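Long-range contacts in archaeal actin homolog (Thermoplasma acidophilum, PDB 2FSJ), which polymerises into bundles of helical filaments, in a reaction that requires a nucleoside triphosphate and works best with ATP: residues V24-G29 with P102-A107; G31-I36 with F45-A50; G40-F45 with L330-A335; P64-D69 with L149-P154. All coordinates share one frame; numbering follows the deposited sequence.

Contact 1 of 4, residues V24-G29 with P102-A107; sequences VGLDVG and PLIAAA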
# COMPACT_ATOMS: atom_id res chain seq x y z
N VAL A 24 10.34 -11.52 7.41
CA VAL A 24 9.82 -10.93 6.17
C VAL A 24 9.09 -9.64 6.47
O VAL A 24 8.45 -9.53 7.52
CB VAL A 24 8.92 -11.90 5.39
CG1 VAL A 24 9.73 -13.15 4.90
CG2 VAL A 24 7.76 -12.36 6.18
N GLY A 25 9.18 -8.68 5.55
CA GLY A 25 8.36 -7.49 5.62
C GLY A 25 7.15 -7.68 4.72
O GLY A 25 7.24 -8.21 3.61
N LEU A 26 5.99 -7.28 5.21
CA LEU A 26 4.76 -7.47 4.46
C LEU A 26 3.93 -6.20 4.57
O LEU A 26 3.83 -5.62 5.66
CB LEU A 26 4.00 -8.65 5.00
CG LEU A 26 2.56 -8.94 4.53
CD1 LEU A 26 2.48 -9.29 3.05
CD2 LEU A 26 1.91 -10.00 5.40
N ASP A 27 3.38 -5.74 3.45
CA ASP A 27 2.51 -4.56 3.45
C ASP A 27 1.34 -4.85 2.54
O ASP A 27 1.49 -4.89 1.34
CB ASP A 27 3.33 -3.33 3.04
CG ASP A 27 2.52 -2.04 2.99
OD1 ASP A 27 1.33 -2.04 3.34
OD2 ASP A 27 3.03 -0.96 2.61
N VAL A 28 0.18 -5.12 3.11
CA VAL A 28 -1.01 -5.45 2.30
C VAL A 28 -1.81 -4.14 2.13
O VAL A 28 -2.68 -3.78 2.95
CB VAL A 28 -1.89 -6.55 2.93
CG1 VAL A 28 -3.08 -6.91 2.01
CG2 VAL A 28 -1.07 -7.76 3.22
N GLY A 29 -1.49 -3.47 1.02
CA GLY A 29 -2.17 -2.24 0.67
C GLY A 29 -3.52 -2.51 0.03
O GLY A 29 -3.79 -3.60 -0.51
N PRO A 102 -6.15 -14.46 1.65
CA PRO A 102 -5.55 -15.05 0.43
C PRO A 102 -4.32 -14.29 -0.07
O PRO A 102 -3.42 -14.87 -0.66
CB PRO A 102 -6.69 -15.04 -0.57
CG PRO A 102 -7.92 -15.12 0.28
CD PRO A 102 -7.60 -14.15 1.47
N LEU A 103 -4.28 -12.96 0.16
CA LEU A 103 -3.15 -12.14 -0.28
C LEU A 103 -1.91 -12.40 0.57
O LEU A 103 -0.77 -12.38 0.06
CB LEU A 103 -3.52 -10.64 -0.24
CG LEU A 103 -4.71 -10.25 -1.16
CD1 LEU A 103 -5.06 -8.80 -0.94
CD2 LEU A 103 -4.43 -10.54 -2.63
N ILE A 104 -2.12 -12.62 1.87
CA ILE A 104 -1.04 -13.02 2.77
C ILE A 104 -0.48 -14.39 2.36
O ILE A 104 0.75 -14.58 2.23
CB ILE A 104 -1.54 -13.03 4.23
CG1 ILE A 104 -1.82 -11.60 4.69
CG2 ILE A 104 -0.48 -13.62 5.12
CD1 ILE A 104 -2.82 -11.45 5.83
N ALA A 105 -1.39 -15.31 2.05
CA ALA A 105 -0.95 -16.64 1.58
C ALA A 105 -0.16 -16.51 0.28
O ALA A 105 0.85 -17.16 0.13
CB ALA A 105 -2.13 -17.51 1.38
N ALA A 106 -0.66 -15.71 -0.64
CA ALA A 106 -0.01 -15.50 -1.91
C ALA A 106 1.37 -14.84 -1.74
O ALA A 106 2.33 -15.23 -2.40
CB ALA A 106 -0.88 -14.70 -2.82
N ALA A 107 1.46 -13.88 -0.83
CA ALA A 107 2.74 -13.24 -0.49
C ALA A 107 3.79 -14.23 -0.04
O ALA A 107 4.93 -14.19 -0.51
CB ALA A 107 2.57 -12.17 0.59

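Contact 2 of 4, residues G31-I36 with F45-A50; sequences GDTKVI and FPSRWA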
# COMPACT_ATOMS: atom_id res chain seq x y z
N GLY A 31 -4.29 -1.20 -2.69
CA GLY A 31 -3.94 -1.32 -4.09
C GLY A 31 -3.04 -2.50 -4.45
O GLY A 31 -3.32 -3.26 -5.39
N ASP A 32 -1.90 -2.60 -3.74
CA ASP A 32 -0.86 -3.58 -4.04
C ASP A 32 -0.37 -4.17 -2.74
O ASP A 32 -0.40 -3.47 -1.73
CB ASP A 32 0.35 -2.98 -4.74
CG ASP A 32 0.02 -2.51 -6.16
OD1 ASP A 32 -0.23 -3.36 -7.04
OD2 ASP A 32 -0.07 -1.29 -6.43
N THR A 33 0.09 -5.44 -2.80
CA THR A 33 0.70 -6.14 -1.67
C THR A 33 2.20 -6.18 -1.99
O THR A 33 2.59 -6.57 -3.09
CB THR A 33 0.05 -7.56 -1.55
OG1 THR A 33 -1.33 -7.39 -1.14
CG2 THR A 33 0.71 -8.45 -0.53
N LYS A 34 3.01 -5.78 -1.02
CA LYS A 34 4.45 -5.74 -1.12
C LYS A 34 5.03 -6.67 -0.10
O LYS A 34 4.57 -6.71 1.04
CB LYS A 34 4.93 -4.33 -0.75
CG LYS A 34 4.74 -3.26 -1.83
CD LYS A 34 3.35 -2.74 -2.01
CE LYS A 34 2.83 -2.05 -0.80
NZ LYS A 34 1.48 -1.40 -1.02
N VAL A 35 6.11 -7.34 -0.49
CA VAL A 35 6.87 -8.25 0.35
C VAL A 35 8.37 -7.94 0.22
O VAL A 35 8.90 -7.74 -0.90
CB VAL A 35 6.59 -9.77 -0.08
CG1 VAL A 35 7.04 -10.75 0.98
CG2 VAL A 35 5.17 -9.97 -0.48
N ILE A 36 9.07 -7.88 1.36
CA ILE A 36 10.51 -7.80 1.40
C ILE A 36 10.98 -9.15 1.91
O ILE A 36 10.74 -9.52 3.06
CB ILE A 36 11.02 -6.68 2.35
CG1 ILE A 36 10.31 -5.35 2.08
CG2 ILE A 36 12.58 -6.51 2.21
CD1 ILE A 36 10.45 -4.79 0.72
N PHE A 45 2.49 -7.22 -6.08
CA PHE A 45 1.45 -7.64 -6.98
C PHE A 45 0.15 -7.00 -6.56
O PHE A 45 -0.02 -6.68 -5.39
CB PHE A 45 1.30 -9.19 -7.05
CG PHE A 45 1.08 -9.86 -5.68
CD1 PHE A 45 -0.14 -9.95 -5.11
CD2 PHE A 45 2.15 -10.45 -5.03
CE1 PHE A 45 -0.34 -10.59 -3.91
CE2 PHE A 45 1.99 -11.03 -3.80
CZ PHE A 45 0.74 -11.10 -3.23
N PRO A 46 -0.79 -6.82 -7.49
CA PRO A 46 -2.09 -6.23 -7.16
C PRO A 46 -2.85 -6.95 -6.06
O PRO A 46 -2.88 -8.20 -6.04
CB PRO A 46 -2.87 -6.26 -8.52
CG PRO A 46 -1.81 -6.37 -9.59
CD PRO A 46 -0.67 -7.14 -8.92
N SER A 47 -3.45 -6.19 -5.14
CA SER A 47 -4.25 -6.72 -4.03
C SER A 47 -5.63 -7.16 -4.51
O SER A 47 -6.64 -6.60 -4.14
CB SER A 47 -4.40 -5.69 -2.89
OG SER A 47 -3.17 -5.50 -2.27
N ARG A 48 -5.66 -8.22 -5.30
CA ARG A 48 -6.85 -8.74 -5.97
C ARG A 48 -6.81 -10.24 -5.96
O ARG A 48 -5.76 -10.81 -6.21
CB ARG A 48 -6.84 -8.34 -7.44
CG ARG A 48 -6.66 -6.91 -7.70
CD ARG A 48 -6.78 -6.54 -9.19
NE ARG A 48 -6.77 -5.08 -9.31
CZ ARG A 48 -7.05 -4.41 -10.42
NH1 ARG A 48 -7.36 -5.03 -11.56
NH2 ARG A 48 -6.99 -3.08 -10.39
N TRP A 49 -7.95 -10.88 -5.70
CA TRP A 49 -8.05 -12.34 -5.85
C TRP A 49 -9.44 -12.73 -6.27
O TRP A 49 -10.41 -11.93 -6.11
CB TRP A 49 -7.61 -13.09 -4.60
CG TRP A 49 -8.35 -12.78 -3.34
CD1 TRP A 49 -8.08 -11.77 -2.45
CD2 TRP A 49 -9.43 -13.53 -2.77
NE1 TRP A 49 -8.94 -11.84 -1.39
CE2 TRP A 49 -9.78 -12.91 -1.56
CE3 TRP A 49 -10.15 -14.67 -3.18
CZ2 TRP A 49 -10.83 -13.38 -0.74
CZ3 TRP A 49 -11.17 -15.14 -2.38
CH2 TRP A 49 -11.51 -14.50 -1.16
N ALA A 50 -9.55 -13.93 -6.84
CA ALA A 50 -10.84 -14.45 -7.31
C ALA A 50 -10.89 -15.94 -7.09
O ALA A 50 -9.92 -16.64 -7.35
CB ALA A 50 -11.01 -14.15 -8.75
O HOH W 1 -5.24 -3.17 -7.55

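Contact 3 of 4, residues G40-F45 with L330-A335; sequences GKRIIF and LQFANA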
# COMPACT_ATOMS: atom_id res chain seq x y z
N GLY A 40 17.00 -8.99 0.64
CA GLY A 40 16.50 -7.79 0.01
C GLY A 40 15.71 -7.95 -1.29
O GLY A 40 15.38 -6.94 -1.90
N LYS A 41 15.37 -9.17 -1.70
CA LYS A 41 14.44 -9.31 -2.83
C LYS A 41 13.09 -8.75 -2.48
O LYS A 41 12.60 -8.87 -1.33
CB LYS A 41 14.31 -10.76 -3.30
CG LYS A 41 15.61 -11.27 -3.80
CD LYS A 41 15.58 -12.71 -4.35
CE LYS A 41 16.74 -13.53 -3.70
NZ LYS A 41 16.54 -14.95 -3.76
N ARG A 42 12.48 -8.12 -3.45
CA ARG A 42 11.18 -7.51 -3.27
C ARG A 42 10.17 -8.17 -4.21
O ARG A 42 10.53 -8.56 -5.34
CB ARG A 42 11.24 -6.02 -3.59
CG ARG A 42 12.19 -5.21 -2.75
CD ARG A 42 12.18 -3.80 -3.16
NE ARG A 42 13.25 -3.05 -2.54
CZ ARG A 42 13.45 -1.74 -2.66
NH1 ARG A 42 12.60 -1.00 -3.31
NH2 ARG A 42 14.50 -1.17 -2.07
N ILE A 43 8.90 -8.22 -3.77
CA ILE A 43 7.77 -8.68 -4.56
C ILE A 43 6.65 -7.63 -4.44
O ILE A 43 6.39 -7.09 -3.35
CB ILE A 43 7.29 -10.05 -4.02
CG1 ILE A 43 8.36 -11.14 -4.19
CG2 ILE A 43 5.99 -10.51 -4.65
CD1 ILE A 43 8.61 -11.86 -2.91
N ILE A 44 5.97 -7.35 -5.53
CA ILE A 44 4.76 -6.56 -5.49
C ILE A 44 3.75 -7.13 -6.48
O ILE A 44 4.10 -7.42 -7.60
CB ILE A 44 5.05 -5.05 -5.77
CG1 ILE A 44 3.79 -4.23 -5.65
CG2 ILE A 44 5.73 -4.83 -7.21
CD1 ILE A 44 4.04 -2.71 -5.70
N PHE A 45 2.49 -7.22 -6.08
CA PHE A 45 1.45 -7.64 -6.98
C PHE A 45 0.15 -7.00 -6.56
O PHE A 45 -0.02 -6.68 -5.39
CB PHE A 45 1.30 -9.19 -7.05
CG PHE A 45 1.08 -9.86 -5.68
CD1 PHE A 45 -0.14 -9.95 -5.11
CD2 PHE A 45 2.15 -10.45 -5.03
CE1 PHE A 45 -0.34 -10.59 -3.91
CE2 PHE A 45 1.99 -11.03 -3.80
CZ PHE A 45 0.74 -11.10 -3.23
N LEU A 330 9.33 4.15 -3.60
CA LEU A 330 8.05 4.75 -3.17
C LEU A 330 6.96 3.80 -2.67
O LEU A 330 6.17 4.14 -1.78
CB LEU A 330 7.35 5.51 -4.32
CG LEU A 330 7.59 7.00 -4.58
CD1 LEU A 330 6.82 7.41 -5.85
CD2 LEU A 330 7.24 7.86 -3.42
N GLN A 331 6.84 2.68 -3.37
CA GLN A 331 5.81 1.70 -3.09
C GLN A 331 6.25 0.79 -1.96
O GLN A 331 5.45 0.13 -1.36
CB GLN A 331 5.48 0.88 -4.36
CG GLN A 331 4.78 1.77 -5.42
CD GLN A 331 3.37 1.34 -5.88
OE1 GLN A 331 3.03 1.56 -7.06
NE2 GLN A 331 2.54 0.82 -4.98
N PHE A 332 7.54 0.79 -1.67
CA PHE A 332 8.11 -0.14 -0.73
C PHE A 332 8.56 0.44 0.59
O PHE A 332 8.97 -0.30 1.49
CB PHE A 332 9.32 -0.81 -1.38
CG PHE A 332 8.94 -1.84 -2.42
CD1 PHE A 332 8.49 -3.10 -2.05
CD2 PHE A 332 9.05 -1.53 -3.78
CE1 PHE A 332 8.14 -4.03 -3.02
CE2 PHE A 332 8.73 -2.50 -4.75
CZ PHE A 332 8.24 -3.72 -4.34
N ALA A 333 8.52 1.75 0.72
CA ALA A 333 9.19 2.39 1.85
C ALA A 333 8.66 1.88 3.18
O ALA A 333 9.44 1.61 4.13
CB ALA A 333 9.10 3.94 1.76
N ASN A 334 7.33 1.76 3.32
CA ASN A 334 6.77 1.24 4.58
C ASN A 334 7.21 -0.18 4.81
O ASN A 334 7.63 -0.53 5.93
CB ASN A 334 5.23 1.34 4.61
CG ASN A 334 4.74 2.75 5.00
OD1 ASN A 334 3.87 3.35 4.33
ND2 ASN A 334 5.24 3.24 6.11
N ALA A 335 7.08 -1.02 3.79
CA ALA A 335 7.44 -2.45 3.92
C ALA A 335 8.90 -2.63 4.34
O ALA A 335 9.21 -3.50 5.15
CB ALA A 335 7.19 -3.18 2.67

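Contact 4 of 4, residues P64-D69 with L149-P154; sequences PVLSTD and LTVTGP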
# COMPACT_ATOMS: atom_id res chain seq x y z
N PRO A 64 -0.56 -19.29 -11.30
CA PRO A 64 -0.67 -20.21 -10.16
C PRO A 64 -2.08 -20.20 -9.59
O PRO A 64 -2.74 -19.16 -9.58
CB PRO A 64 0.30 -19.64 -9.14
CG PRO A 64 0.44 -18.22 -9.49
CD PRO A 64 0.17 -18.06 -10.95
N VAL A 65 -2.52 -21.36 -9.15
CA VAL A 65 -3.76 -21.48 -8.40
C VAL A 65 -3.38 -21.94 -7.00
O VAL A 65 -2.63 -22.90 -6.86
CB VAL A 65 -4.71 -22.51 -9.05
CG1 VAL A 65 -5.98 -22.63 -8.23
CG2 VAL A 65 -5.04 -22.10 -10.52
N LEU A 66 -3.87 -21.25 -5.98
CA LEU A 66 -3.55 -21.56 -4.60
C LEU A 66 -4.79 -21.91 -3.78
O LEU A 66 -5.91 -21.59 -4.16
CB LEU A 66 -2.80 -20.41 -3.89
CG LEU A 66 -1.49 -19.89 -4.48
CD1 LEU A 66 -0.88 -18.79 -3.57
CD2 LEU A 66 -0.44 -20.99 -4.80
N SER A 67 -4.54 -22.58 -2.65
CA SER A 67 -5.54 -22.88 -1.63
C SER A 67 -4.90 -22.85 -0.26
O SER A 67 -3.71 -23.19 -0.12
CB SER A 67 -6.12 -24.29 -1.84
OG SER A 67 -7.13 -24.57 -0.90
N THR A 68 -5.66 -22.40 0.74
CA THR A 68 -5.19 -22.52 2.13
C THR A 68 -5.92 -23.62 2.88
O THR A 68 -5.65 -23.81 4.03
CB THR A 68 -5.38 -21.21 2.91
OG1 THR A 68 -6.79 -20.85 2.97
CG2 THR A 68 -4.68 -20.06 2.19
N ASP A 69 -6.84 -24.32 2.22
CA ASP A 69 -7.65 -25.36 2.89
C ASP A 69 -7.65 -26.68 2.12
O ASP A 69 -8.66 -27.37 2.05
CB ASP A 69 -9.07 -24.90 3.15
CG ASP A 69 -9.79 -24.42 1.90
OD1 ASP A 69 -9.34 -24.70 0.77
OD2 ASP A 69 -10.84 -23.75 1.98
N LEU A 149 0.02 -21.87 8.71
CA LEU A 149 -0.60 -21.66 7.42
C LEU A 149 -0.08 -22.65 6.42
O LEU A 149 1.13 -22.77 6.24
CB LEU A 149 -0.25 -20.27 6.91
CG LEU A 149 -0.48 -19.06 7.83
CD1 LEU A 149 -0.34 -17.81 6.90
CD2 LEU A 149 -1.81 -19.08 8.55
N THR A 150 -0.98 -23.37 5.79
CA THR A 150 -0.61 -24.40 4.83
C THR A 150 -1.17 -23.98 3.49
O THR A 150 -2.40 -23.92 3.34
CB THR A 150 -1.27 -25.69 5.24
OG1 THR A 150 -0.86 -26.00 6.59
CG2 THR A 150 -0.78 -26.82 4.40
N VAL A 151 -0.29 -23.72 2.54
CA VAL A 151 -0.70 -23.26 1.21
C VAL A 151 -0.41 -24.37 0.18
O VAL A 151 0.71 -24.88 0.11
CB VAL A 151 0.09 -22.01 0.81
CG1 VAL A 151 -0.43 -21.42 -0.50
CG2 VAL A 151 0.09 -20.99 1.93
N THR A 152 -1.44 -24.73 -0.60
CA THR A 152 -1.31 -25.64 -1.73
C THR A 152 -1.29 -24.90 -3.05
O THR A 152 -2.08 -23.96 -3.27
CB THR A 152 -2.44 -26.67 -1.72
OG1 THR A 152 -2.48 -27.32 -0.44
CG2 THR A 152 -2.20 -27.80 -2.76
N GLY A 153 -0.42 -25.33 -3.96
CA GLY A 153 -0.21 -24.64 -5.22
C GLY A 153 -0.05 -25.57 -6.42
O GLY A 153 -0.48 -26.72 -6.37
N PRO A 154 0.56 -25.04 -7.48
CA PRO A 154 0.77 -25.81 -8.71
C PRO A 154 1.36 -27.20 -8.46
O PRO A 154 2.25 -27.36 -7.63
CB PRO A 154 1.73 -24.92 -9.52
CG PRO A 154 1.32 -23.49 -9.08
CD PRO A 154 1.05 -23.66 -7.60
O HOH W 2 -3.79 -22.67 5.97

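Contact 1 of 4, residues V24-G29 with P102-A107
Flat groups play no part between L26 and V28 on one side and L103, I104 and A107 on the other; the surfaces that meet are branched aliphatic chains and a methyl, so methyls and methylenes take the place of ring faces and edges. The one carboxylate of residues 24-29, that of D27, lies on the reverse of the sheet, against N334, A335 and Y338 of helix 333-343.

L26 places its two methyls on separate partners. With CG swung opposite the backbone N (chi1 171°), CD1 of L26 comes to rest 3.8 Å from the CB methyl of A107, while CD2 of L26 sits 4.1 Å from CG1 of I104. Two residues on, V28 also divides its branches. Its CG1, anti to the backbone N (chi1 -176°), meets the end of L103 with 4.0 Å between V28 CG1 and L103 CD1, and CG2 of V28 faces the next helical residue, 4.2 Å from CG1 of I104. That I104 methylene is therefore touched by both strand residues, whose side chains each cross the isoleucine at about a right angle. All five residues are buried, and L103 reaches past the strand to T33, S47 and W49.

The short segment axes come within 9.7 Å of each other and run largely antiparallel, at 146°. This is a helix laid on one face of a mixed sheet, with helix 333-343 on the other face, the layered alpha/beta build of the ribonuclease H-like fold shared by actin, MreB and ParM; helix 101-111 leads on to strand 120-128, the parallel neighbour of strand 22-28.

Contact 2 of 4, residues G31-I36 with F45-A50
T33 carries the side-chain part of its pairing with F45 and S47. Its CB lies over the face of the F45 ring, a CH-pi contact 4.2 Å from CB to the ring centroid. With chi1 at -68°, CG2 of T33 is turned opposite the backbone N and carries on over the ring toward its far end, 3.8 Å from F45 CZ, while OG1 of T33 leaves on the other branch and donates to OG of S47 at 2.9 Å. S47 OG is in turn hydrogen-bonded to G29 O, so the two hydroxyls form a relay back to the preceding turn. A valine at T33 would probably leave S47 OG without the hydroxyl that donates to it, breaking the polar side-chain link across the pair.

The backbones hold this pair in antiparallel register: T33 N donates to F45 O at 2.9 Å, and F45 N returns to T33 O. Beyond it S47 N meets G31 O at 2.9 Å along an almost straight N-H (175°), though from well above the carbonyl plane. The same G31 O accepts from water 1, which in turn accepts from R48 NE. K34 NZ folds back onto D32 O, 2.9 Å away.

G31, D32, T33 and K34 all belong to the ATP site, and the hairpin of strands 32-36 and 42-52 follows the glycine-containing turn after strand 22-28, consistent with the first phosphate-binding loop of actin relatives.

Contact 3 of 4, residues G40-F45 with L330-A335
Contact between R42 and the ring of F332 is chiefly CH-pi. The methylene CD of R42 sits over the ring centre, 3.7 Å from the F332 centroid and only 6° off the normal. The extended arginine chain carries the guanidinium beyond the ring: R42 NH1 approaches F332 CD2 to 3.6 Å, but the guanidinium plane is turned 57° from that of the ring, well short of a flat stack. The charge is met elsewhere, by a salt bridge from R42 NH2 to D329.

Apolar packing continues along the strand, with CB of I44 at 3.7 Å from CZ of F332. I44 chi1 of -177° sets CG1 opposite the backbone N, and the I44 chain crosses that of Q331 at about a right angle, with I44 CD1 3.9 Å from Q331 NE2. A polar touch completes the set: the carbonyl O of I43 lies at the ring edge, in its plane, 3.5 Å from F332 CE1.

Replacing F332 by an alanine removes the ring, which would probably leave the R42 methylenes without a surface to lie on and I44 CB without its partner.

Since the ring offers a face to aliphatic carbon and an edge to a carbonyl, the contact rests on shape and weak polarity, and it packs strand 42-52 beside Q331 of the ATP site.

Contact 4 of 4, residues P64-D69 with L149-P154
Two torsions bring L66 and V151 together. In L66, CG stands opposite the carbonyl carbon (chi1 -57°) and the extended chi2 carries CD1 to within 4.1 Å of V151 CG1, while CD2 of L66 leans on the CA of G153, 3.7 Å away, and on P154. In V151, chi1 of -174° puts CG1 opposite the backbone N, where it also skirts the S67 carbonyl.

S67 and T152 form a single antiparallel hydrogen-bonded pair. S67 N reaches T152 O in the carbonyl plane at 2.9 Å, and T152 N returns to S67 O at 2.8 Å. CA-H...O contacts flank them, the shortest having L66 CA 3.1 Å from T152 O. At one end water 2 links T68 O to T150 N; at the other, P64 CB packs on P154 CG at 4.0 Å.

S67 OG accepts from D69 N in an ST turn and is also bonded to G71 and T73, which fixes its rotation. With one regular bridge, a water link beside it and apolar packing against W109, the chemistry implies that backbone polarity, with a small leucine-valine core, ties the 64-69 loop to strand 147-152, an edge strand of its sheet.

All four contacts reach the same seven-stranded sheet. Contacts 1 and 2 have centres about 7 Å apart and use neighbouring strands, 22-28 and 32-36; along the chain contact 2 is nested within the loop closed by contact 1. Contact 3 shares F45 and strand 42-52 with contact 2, about 11 Å between centres, and brings in residues 330-335 near the C-terminal end. Contact 4 lies farther out, its centre about 14 Å from that of contact 1 and about 23 Å from that of contact 3; it touches helix 101-111 of contact 1. Contacts 2 and 3 contain ATP-site residues, so the nucleotide site draws on both ends of the chain, while contact 4 ties a loop to edge strand 147-152.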